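Local coordinates for protein staphylococcal superantigen-like 1 (Staphylococcus aureus, PDB 4O1N) that probably promotes virulence as a secreted protease that cleaves host collagens and cytokines, built from an OB-fold and a beta-grasp domain, at residues 105-119 / 132-144. Sequence-based numbering, arbitrary orientation.
Sequences TKSNSVQYIDYINTP and KDFYYISKEDISL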
ATOM      1  N   THR A 105      -3.475  -8.787  -2.189  1.00 24.99           N
ATOM      2  CA  THR A 105      -4.321  -8.603  -3.351  1.00 26.43           C
ATOM      3  C   THR A 105      -4.295  -9.806  -4.276  1.00 27.42           C
ATOM      4  O   THR A 105      -3.490 -10.715  -4.120  1.00 28.90           O
ATOM      5  CB  THR A 105      -3.817  -7.400  -4.143  1.00 27.46           C
ATOM      6  OG1 THR A 105      -2.392  -7.478  -4.252  1.00 26.84           O
ATOM      7  CG2 THR A 105      -4.170  -6.117  -3.411  1.00 28.26           C
ATOM      8  N   LYS A 106      -5.184  -9.817  -5.247  1.00 30.18           N
ATOM      9  CA  LYS A 106      -5.194 -10.872  -6.233  1.00 31.69           C
ATOM     10  C   LYS A 106      -4.105 -10.547  -7.209  1.00 31.60           C
ATOM     11  O   LYS A 106      -3.975  -9.389  -7.617  1.00 28.75           O
ATOM     12  CB  LYS A 106      -6.519 -10.932  -6.975  1.00 35.02           C
ATOM     13  CG  LYS A 106      -7.707 -11.222  -6.099  1.00 40.00           C
ATOM     14  CD  LYS A 106      -8.868 -11.732  -6.952  1.00 49.07           C
ATOM     15  CE  LYS A 106     -10.184 -11.893  -6.164  1.00 54.50           C
ATOM     16  NZ  LYS A 106     -11.158 -10.809  -6.529  1.00 55.59           N
ATOM     17  N   SER A 107      -3.349 -11.583  -7.569  1.00 31.61           N
ATOM     18  CA  SER A 107      -2.361 -11.530  -8.624  1.00 32.53           C
ATOM     19  C   SER A 107      -2.998 -11.150  -9.938  1.00 31.11           C
ATOM     20  O   SER A 107      -4.207 -11.235 -10.114  1.00 30.26           O
ATOM     21  CB  SER A 107      -1.680 -12.904  -8.780  1.00 34.41           C
ATOM     22  OG  SER A 107      -0.837 -13.188  -7.670  1.00 38.04           O
ATOM     23  N   ASN A 108      -2.171 -10.719 -10.864  1.00 33.15           N
ATOM     24  CA  ASN A 108      -2.668 -10.390 -12.188  1.00 37.64           C
ATOM     25  C   ASN A 108      -3.248 -11.649 -12.830  1.00 37.74           C
ATOM     26  O   ASN A 108      -2.684 -12.741 -12.763  1.00 38.48           O
ATOM     27  CB  ASN A 108      -1.572  -9.767 -13.072  1.00 38.74           C
ATOM     28  CG  ASN A 108      -1.307  -8.303 -12.748  1.00 37.99           C
ATOM     29  OD1 ASN A 108      -1.982  -7.691 -11.913  1.00 37.39           O
ATOM     30  ND2 ASN A 108      -0.310  -7.741 -13.413  1.00 35.78           N
ATOM     31  N   SER A 109      -4.409 -11.468 -13.416  1.00 37.92           N
ATOM     32  CA  SER A 109      -5.069 -12.498 -14.145  1.00 39.85           C
ATOM     33  C   SER A 109      -4.498 -12.669 -15.564  1.00 41.18           C
ATOM     34  O   SER A 109      -4.619 -13.733 -16.138  1.00 42.20           O
ATOM     35  CB  SER A 109      -6.564 -12.210 -14.112  1.00 40.03           C
ATOM     36  OG  SER A 109      -7.274 -13.145 -14.882  1.00 43.58           O
ATOM     37  N   VAL A 110      -3.817 -11.670 -16.108  1.00 42.99           N
ATOM     38  CA  VAL A 110      -2.938 -11.910 -17.286  1.00 44.86           C
ATOM     39  C   VAL A 110      -1.471 -12.036 -16.827  1.00 40.67           C
ATOM     40  O   VAL A 110      -0.849 -11.055 -16.380  1.00 37.44           O
ATOM     41  CB  VAL A 110      -3.139 -10.872 -18.449  1.00 47.58           C
ATOM     42  CG1 VAL A 110      -3.682  -9.535 -17.959  1.00 50.22           C
ATOM     43  CG2 VAL A 110      -1.866 -10.654 -19.282  1.00 46.78           C
ATOM     44  N   GLN A 111      -0.941 -13.256 -16.914  1.00 39.43           N
ATOM     45  CA  GLN A 111       0.404 -13.550 -16.398  1.00 39.23           C
ATOM     46  C   GLN A 111       1.471 -13.538 -17.464  1.00 37.93           C
ATOM     47  O   GLN A 111       2.639 -13.423 -17.153  1.00 38.42           O
ATOM     48  CB  GLN A 111       0.451 -14.920 -15.688  1.00 39.68           C
ATOM     49  CG  GLN A 111       0.051 -14.879 -14.212  1.00 44.88           C
ATOM     50  CD  GLN A 111       0.846 -13.857 -13.360  1.00 45.62           C
ATOM     51  OE1 GLN A 111       0.280 -13.073 -12.575  1.00 39.49           O
ATOM     52  NE2 GLN A 111       2.167 -13.878 -13.517  1.00 48.05           N
ATOM     53  N   TYR A 112       1.099 -13.702 -18.720  1.00 38.35           N
ATOM     54  CA  TYR A 112       2.106 -14.008 -19.739  1.00 39.54           C
ATOM     55  C   TYR A 112       2.605 -12.765 -20.432  1.00 38.77           C
ATOM     56  O   TYR A 112       3.599 -12.806 -21.123  1.00 40.23           O
ATOM     57  CB  TYR A 112       1.588 -15.049 -20.750  1.00 41.04           C
ATOM     58  CG  TYR A 112       0.794 -14.480 -21.884  1.00 42.02           C
ATOM     59  CD1 TYR A 112      -0.490 -13.970 -21.689  1.00 44.30           C
ATOM     60  CD2 TYR A 112       1.296 -14.485 -23.152  1.00 44.61           C
ATOM     61  CE1 TYR A 112      -1.231 -13.443 -22.735  1.00 46.03           C
ATOM     62  CE2 TYR A 112       0.557 -13.974 -24.203  1.00 50.56           C
ATOM     63  CZ  TYR A 112      -0.700 -13.444 -23.988  1.00 49.23           C
ATOM     64  OH  TYR A 112      -1.389 -12.930 -25.062  1.00 57.29           O
ATOM     65  N   ILE A 113       1.903 -11.659 -20.254  1.00 40.37           N
ATOM     66  CA  ILE A 113       2.444 -10.353 -20.558  1.00 39.18           C
ATOM     67  C   ILE A 113       2.314  -9.467 -19.324  1.00 39.10           C
ATOM     68  O   ILE A 113       1.271  -9.494 -18.621  1.00 35.76           O
ATOM     69  CB  ILE A 113       1.656  -9.694 -21.666  1.00 41.35           C
ATOM     70  CG1 ILE A 113       1.616 -10.599 -22.890  1.00 44.72           C
ATOM     71  CG2 ILE A 113       2.254  -8.337 -21.977  1.00 41.84           C
ATOM     72  CD1 ILE A 113       0.746 -10.063 -24.009  1.00 47.27           C
ATOM     73  N   ASP A 114       3.355  -8.679 -19.072  1.00 37.28           N
ATOM     74  CA  ASP A 114       3.323  -7.677 -18.007  1.00 38.25           C
ATOM     75  C   ASP A 114       3.004  -6.276 -18.568  1.00 36.10           C
ATOM     76  O   ASP A 114       3.899  -5.559 -19.005  1.00 36.41           O
ATOM     77  CB  ASP A 114       4.670  -7.662 -17.262  1.00 40.60           C
ATOM     78  CG  ASP A 114       4.684  -6.719 -16.047  1.00 41.74           C
ATOM     79  OD1 ASP A 114       5.815  -6.420 -15.607  1.00 41.38           O
ATOM     80  OD2 ASP A 114       3.593  -6.290 -15.536  1.00 44.02           O
ATOM     81  N   TYR A 115       1.729  -5.901 -18.540  1.00 34.07           N
ATOM     82  CA  TYR A 115       1.300  -4.560 -18.902  1.00 33.77           C
ATOM     83  C   TYR A 115       1.610  -3.514 -17.789  1.00 32.86           C
ATOM     84  O   TYR A 115       1.392  -3.750 -16.608  1.00 34.19           O
ATOM     85  CB  TYR A 115      -0.185  -4.570 -19.268  1.00 33.93           C
ATOM     86  CG  TYR A 115      -0.477  -5.301 -20.563  1.00 35.25           C
ATOM     87  CD1 TYR A 115      -1.138  -6.512 -20.571  1.00 35.96           C
ATOM     88  CD2 TYR A 115      -0.044  -4.798 -21.793  1.00 36.77           C
ATOM     89  CE1 TYR A 115      -1.380  -7.186 -21.762  1.00 36.67           C
ATOM     90  CE2 TYR A 115      -0.291  -5.473 -22.979  1.00 35.24           C
ATOM     91  CZ  TYR A 115      -0.963  -6.662 -22.951  1.00 36.13           C
ATOM     92  OH  TYR A 115      -1.225  -7.345 -24.113  1.00 38.45           O
ATOM     93  N   ILE A 116       2.183  -2.385 -18.169  1.00 32.65           N
ATOM     94  CA  ILE A 116       2.433  -1.336 -17.209  1.00 33.40           C
ATOM     95  C   ILE A 116       1.747  -0.087 -17.700  1.00 31.33           C
ATOM     96  O   ILE A 116       2.025   0.355 -18.791  1.00 31.21           O
ATOM     97  CB  ILE A 116       3.943  -1.091 -17.013  1.00 34.68           C
ATOM     98  CG1 ILE A 116       4.671  -2.396 -16.620  1.00 33.83           C
ATOM     99  CG2 ILE A 116       4.159  -0.084 -15.889  1.00 35.11           C
ATOM    100  CD1 ILE A 116       6.168  -2.322 -16.772  1.00 33.63           C
ATOM    101  N   ASN A 117       0.845   0.481 -16.918  1.00 31.06           N
ATOM    102  CA  ASN A 117       0.148   1.697 -17.383  1.00 33.78           C
ATOM    103  C   ASN A 117       0.524   2.944 -16.596  1.00 30.50           C
ATOM    104  O   ASN A 117       0.614   2.904 -15.372  1.00 29.82           O
ATOM    105  CB  ASN A 117      -1.377   1.505 -17.390  1.00 36.58           C
ATOM    106  CG  ASN A 117      -1.830   0.348 -16.504  1.00 43.80           C
ATOM    107  OD1 ASN A 117      -1.832   0.463 -15.274  1.00 48.44           O
ATOM    108  ND2 ASN A 117      -2.206  -0.789 -17.125  1.00 46.50           N
ATOM    109  N   THR A 118       0.740   4.048 -17.293  1.00 29.17           N
ATOM    110  CA  THR A 118       0.855   5.342 -16.620  1.00 30.72           C
ATOM    111  C   THR A 118      -0.509   6.003 -16.231  1.00 30.97           C
ATOM    112  O   THR A 118      -1.484   5.892 -16.958  1.00 32.38           O
ATOM    113  CB  THR A 118       1.683   6.326 -17.485  1.00 30.95           C
ATOM    114  OG1 THR A 118       1.078   6.509 -18.770  1.00 29.92           O
ATOM    115  CG2 THR A 118       3.104   5.815 -17.661  1.00 30.52           C
ATOM    116  N   PRO A 119      -0.592   6.642 -15.056  1.00 33.42           N
ATOM    117  CA  PRO A 119      -1.512   7.752 -14.840  1.00 35.37           C
ATOM    118  C   PRO A 119      -0.721   9.003 -14.572  1.00 33.44           C
ATOM    119  O   PRO A 119       0.499   8.929 -14.397  1.00 32.88           O
ATOM    120  CB  PRO A 119      -2.267   7.355 -13.567  1.00 35.92           C
ATOM    121  CG  PRO A 119      -1.273   6.649 -12.762  1.00 38.01           C
ATOM    122  CD  PRO A 119      -0.253   6.045 -13.755  1.00 39.89           C
ATOM    123  N   LYS A 132       5.258  17.269 -12.231  1.00 37.93           N
ATOM    124  CA  LYS A 132       4.133  16.940 -13.075  1.00 37.08           C
ATOM    125  C   LYS A 132       4.621  15.895 -14.060  1.00 34.32           C
ATOM    126  O   LYS A 132       5.352  16.220 -14.989  1.00 31.85           O
ATOM    127  CB  LYS A 132       3.644  18.199 -13.788  1.00 39.72           C
ATOM    128  CG  LYS A 132       2.138  18.303 -13.960  1.00 43.80           C
ATOM    129  CD  LYS A 132       1.722  17.775 -15.310  1.00 46.91           C
ATOM    130  CE  LYS A 132       0.245  17.423 -15.352  1.00 51.53           C
ATOM    131  NZ  LYS A 132      -0.093  16.669 -16.598  1.00 51.24           N
ATOM    132  N   ASP A 133       4.241  14.631 -13.830  1.00 33.86           N
ATOM    133  CA  ASP A 133       4.795  13.483 -14.581  1.00 31.74           C
ATOM    134  C   ASP A 133       3.873  12.286 -14.491  1.00 31.08           C
ATOM    135  O   ASP A 133       2.643  12.462 -14.570  1.00 33.44           O
ATOM    136  CB  ASP A 133       6.228  13.139 -14.112  1.00 30.56           C
ATOM    137  CG  ASP A 133       7.007  12.332 -15.161  1.00 30.99           C
ATOM    138  OD1 ASP A 133       7.701  12.949 -15.992  1.00 34.50           O
ATOM    139  OD2 ASP A 133       6.894  11.081 -15.218  1.00 31.63           O
ATOM    140  N   PHE A 134       4.440  11.091 -14.296  1.00 29.18           N
ATOM    141  CA  PHE A 134       3.700   9.855 -14.335  1.00 28.83           C
ATOM    142  C   PHE A 134       4.012   8.950 -13.178  1.00 28.65           C
ATOM    143  O   PHE A 134       5.125   8.982 -12.659  1.00 27.87           O
ATOM    144  CB  PHE A 134       4.062   9.124 -15.602  1.00 29.26           C
ATOM    145  CG  PHE A 134       3.609   9.819 -16.849  1.00 30.35           C
ATOM    146  CD1 PHE A 134       2.265  10.070 -17.070  1.00 30.76           C
ATOM    147  CD2 PHE A 134       4.511  10.175 -17.825  1.00 30.90           C
ATOM    148  CE1 PHE A 134       1.833  10.666 -18.233  1.00 29.75           C
ATOM    149  CE2 PHE A 134       4.078  10.782 -18.996  1.00 31.10           C
ATOM    150  CZ  PHE A 134       2.741  11.017 -19.200  1.00 30.17           C
ATOM    151  N   TYR A 135       3.008   8.146 -12.788  1.00 29.02           N
ATOM    152  CA  TYR A 135       3.159   7.055 -11.828  1.00 28.96           C
ATOM    153  C   TYR A 135       2.982   5.751 -12.625  1.00 29.47           C
ATOM    154  O   TYR A 135       2.110   5.677 -13.467  1.00 28.23           O
ATOM    155  CB  TYR A 135       2.144   7.179 -10.693  1.00 28.49           C
ATOM    156  CG  TYR A 135       2.401   6.267  -9.519  1.00 30.61           C
ATOM    157  CD1 TYR A 135       3.233   6.643  -8.460  1.00 31.13           C
ATOM    158  CD2 TYR A 135       1.818   5.003  -9.471  1.00 33.07           C
ATOM    159  CE1 TYR A 135       3.451   5.787  -7.376  1.00 33.39           C
ATOM    160  CE2 TYR A 135       2.032   4.136  -8.409  1.00 34.58           C
ATOM    161  CZ  TYR A 135       2.851   4.527  -7.356  1.00 35.84           C
ATOM    162  OH  TYR A 135       3.051   3.645  -6.299  1.00 37.63           O
ATOM    163  N   TYR A 136       3.807   4.732 -12.393  1.00 29.12           N
ATOM    164  CA  TYR A 136       3.699   3.506 -13.195  1.00 30.11           C
ATOM    165  C   TYR A 136       3.080   2.376 -12.382  1.00 30.42           C
ATOM    166  O   TYR A 136       3.393   2.220 -11.232  1.00 29.69           O
ATOM    167  CB  TYR A 136       5.069   3.127 -13.750  1.00 30.56           C
ATOM    168  CG  TYR A 136       5.655   4.207 -14.658  1.00 30.33           C
ATOM    169  CD1 TYR A 136       5.715   4.023 -16.049  1.00 30.22           C
ATOM    170  CD2 TYR A 136       6.128   5.423 -14.131  1.00 29.19           C
ATOM    171  CE1 TYR A 136       6.237   5.011 -16.864  1.00 30.73           C
ATOM    172  CE2 TYR A 136       6.638   6.424 -14.956  1.00 27.27           C
ATOM    173  CZ  TYR A 136       6.689   6.209 -16.304  1.00 27.73           C
ATOM    174  OH  TYR A 136       7.188   7.155 -17.144  1.00 28.27           O
ATOM    175  N   ILE A 137       2.180   1.607 -12.993  1.00 32.72           N
ATOM    176  CA  ILE A 137       1.370   0.638 -12.278  1.00 34.57           C
ATOM    177  C   ILE A 137       1.285  -0.650 -13.047  1.00 38.80           C
ATOM    178  O   ILE A 137       0.818  -0.668 -14.186  1.00 41.69           O
ATOM    179  CB  ILE A 137      -0.072   1.123 -12.146  1.00 36.86           C
ATOM    180  CG1 ILE A 137      -0.125   2.488 -11.475  1.00 38.54           C
ATOM    181  CG2 ILE A 137      -0.907   0.122 -11.365  1.00 36.19           C
ATOM    182  CD1 ILE A 137      -1.321   3.283 -11.927  1.00 41.17           C
ATOM    183  N   SER A 138       1.725  -1.734 -12.422  1.00 42.90           N
ATOM    184  CA  SER A 138       1.805  -3.012 -13.105  1.00 43.38           C
ATOM    185  C   SER A 138       0.672  -3.895 -12.671  1.00 42.94           C
ATOM    186  O   SER A 138       0.424  -4.877 -13.325  1.00 49.51           O
ATOM    187  CB  SER A 138       3.156  -3.696 -12.819  1.00 44.31           C
ATOM    188  OG  SER A 138       3.278  -4.052 -11.447  1.00 48.84           O
ATOM    189  N   LYS A 139      -0.012  -3.548 -11.571  1.00 39.73           N
ATOM    190  CA  LYS A 139      -0.928  -4.465 -10.884  1.00 33.51           C
ATOM    191  C   LYS A 139      -2.401  -4.146 -11.151  1.00 34.46           C
ATOM    192  O   LYS A 139      -2.842  -2.994 -11.032  1.00 31.18           O
ATOM    193  CB  LYS A 139      -0.656  -4.487  -9.370  1.00 30.91           C
ATOM    194  CG  LYS A 139       0.464  -5.429  -8.952  1.00 29.16           C
ATOM    195  CD  LYS A 139       0.804  -5.384  -7.462  1.00 30.08           C
ATOM    196  CE  LYS A 139      -0.403  -5.524  -6.510  1.00 29.18           C
ATOM    197  NZ  LYS A 139      -1.220  -6.750  -6.706  1.00 28.14           N
ATOM    198  N   GLU A 140      -3.153  -5.196 -11.497  1.00 35.13           N
ATOM    199  CA  GLU A 140      -4.570  -5.098 -11.761  1.00 35.70           C
ATOM    200  C   GLU A 140      -5.307  -4.736 -10.503  1.00 34.24           C
ATOM    201  O   GLU A 140      -6.177  -3.882 -10.536  1.00 37.42           O
ATOM    202  CB  GLU A 140      -5.116  -6.421 -12.321  1.00 41.05           C
ATOM    203  CG  GLU A 140      -4.643  -6.751 -13.737  1.00 43.64           C
ATOM    204  CD  GLU A 140      -4.932  -8.186 -14.169  1.00 47.99           C
ATOM    205  OE1 GLU A 140      -5.936  -8.806 -13.689  1.00 41.42           O
ATOM    206  OE2 GLU A 140      -4.126  -8.680 -15.007  1.00 51.27           O
ATOM    207  N   ASP A 141      -4.980  -5.422  -9.404  1.00 32.09           N
ATOM    208  CA  ASP A 141      -5.625  -5.225  -8.091  1.00 27.88           C
ATOM    209  C   ASP A 141      -4.553  -4.705  -7.123  1.00 26.98           C
ATOM    210  O   ASP A 141      -3.605  -5.420  -6.803  1.00 26.32           O
ATOM    211  CB  ASP A 141      -6.197  -6.544  -7.603  1.00 28.38           C
ATOM    212  CG  ASP A 141      -7.030  -6.404  -6.328  1.00 29.14           C
ATOM    213  OD1 ASP A 141      -7.815  -5.439  -6.222  1.00 29.45           O
ATOM    214  OD2 ASP A 141      -6.921  -7.275  -5.443  1.00 26.56           O
ATOM    215  N   ILE A 142      -4.664  -3.446  -6.704  1.00 24.39           N
ATOM    216  CA  ILE A 142      -3.585  -2.823  -5.981  1.00 23.69           C
ATOM    217  C   ILE A 142      -4.138  -2.185  -4.741  1.00 23.86           C
ATOM    218  O   ILE A 142      -5.227  -1.587  -4.747  1.00 24.54           O
ATOM    219  CB  ILE A 142      -2.848  -1.771  -6.835  1.00 26.41           C
ATOM    220  CG1 ILE A 142      -1.666  -1.190  -6.080  1.00 26.76           C
ATOM    221  CG2 ILE A 142      -3.775  -0.619  -7.233  1.00 27.13           C
ATOM    222  CD1 ILE A 142      -0.688  -0.448  -6.964  1.00 27.39           C
ATOM    223  N   SER A 143      -3.366  -2.300  -3.673  1.00 23.03           N
ATOM    224  CA  SER A 143      -3.839  -1.982  -2.348  1.00 22.34           C
ATOM    225  C   SER A 143      -3.507  -0.553  -1.954  1.00 22.12           C
ATOM    226  O   SER A 143      -2.495   0.017  -2.394  1.00 21.05           O
ATOM    227  CB  SER A 143      -3.246  -2.956  -1.329  1.00 21.56           C
ATOM    228  OG  SER A 143      -1.900  -2.674  -1.094  1.00 20.94           O
ATOM    229  N   LEU A 144      -4.372   0.029  -1.125  1.00 22.15           N
ATOM    230  CA  LEU A 144      -4.115   1.361  -0.620  1.00 23.45           C
ATOM    231  C   LEU A 144      -2.891   1.345   0.264  1.00 24.83           C
ATOM    232  O   LEU A 144      -2.157   2.338   0.327  1.00 28.28           O
ATOM    233  CB  LEU A 144      -5.303   1.901   0.167  1.00 24.17           C
ATOM    234  CG  LEU A 144      -6.637   2.042  -0.574  1.00 23.98           C
ATOM    235  CD1 LEU A 144      -7.677   2.574   0.370  1.00 24.38           C
ATOM    236  CD2 LEU A 144      -6.543   2.928  -1.796  1.00 24.30           C
TER
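E140 reaches across to the connection that leaves strand 98-106 and grips it from CB to carboxylate. Its CB and CG both lie 3.4 Å from N108 OD1, and the N108 amide is stacked on the E140 carboxylate, planes 6° apart. The chain beyond CG is extended (chi2 167°), which carries the two oxygens to successive backbone amides: OE1 accepts S109 N from above the carboxylate plane (3.1 Å), while OE2 offers its syn lone pair to V110 N at 3.2 Å. N108 OD1 takes a nearly straight bond from E140 N (2.8 Å), and ND2 gives one, within its amide plane, to S138 O (3.0 Å). At the strand end, D141 OD2 accepts K106 N through its anti lone pair and forms a salt bridge with K74, while OD1 is hydrogen-bonded to S197 OG. The K139 chain bends at chi3 and chi4, bringing NZ to hydrogen-bond T105 OG1 and D141 O and form a salt bridge with D84. Farther along, N117 and I137 form an antiparallel hydrogen-bonded pair, and T118 CG2 sits over one face of the Y136 ring, nearest CE1. The contact pins the interdomain linker to the beta-grasp domain and, through D141 and K139, ties that domain to the OB-fold, as in the two-domain staphylococcal/streptococcal toxin fold.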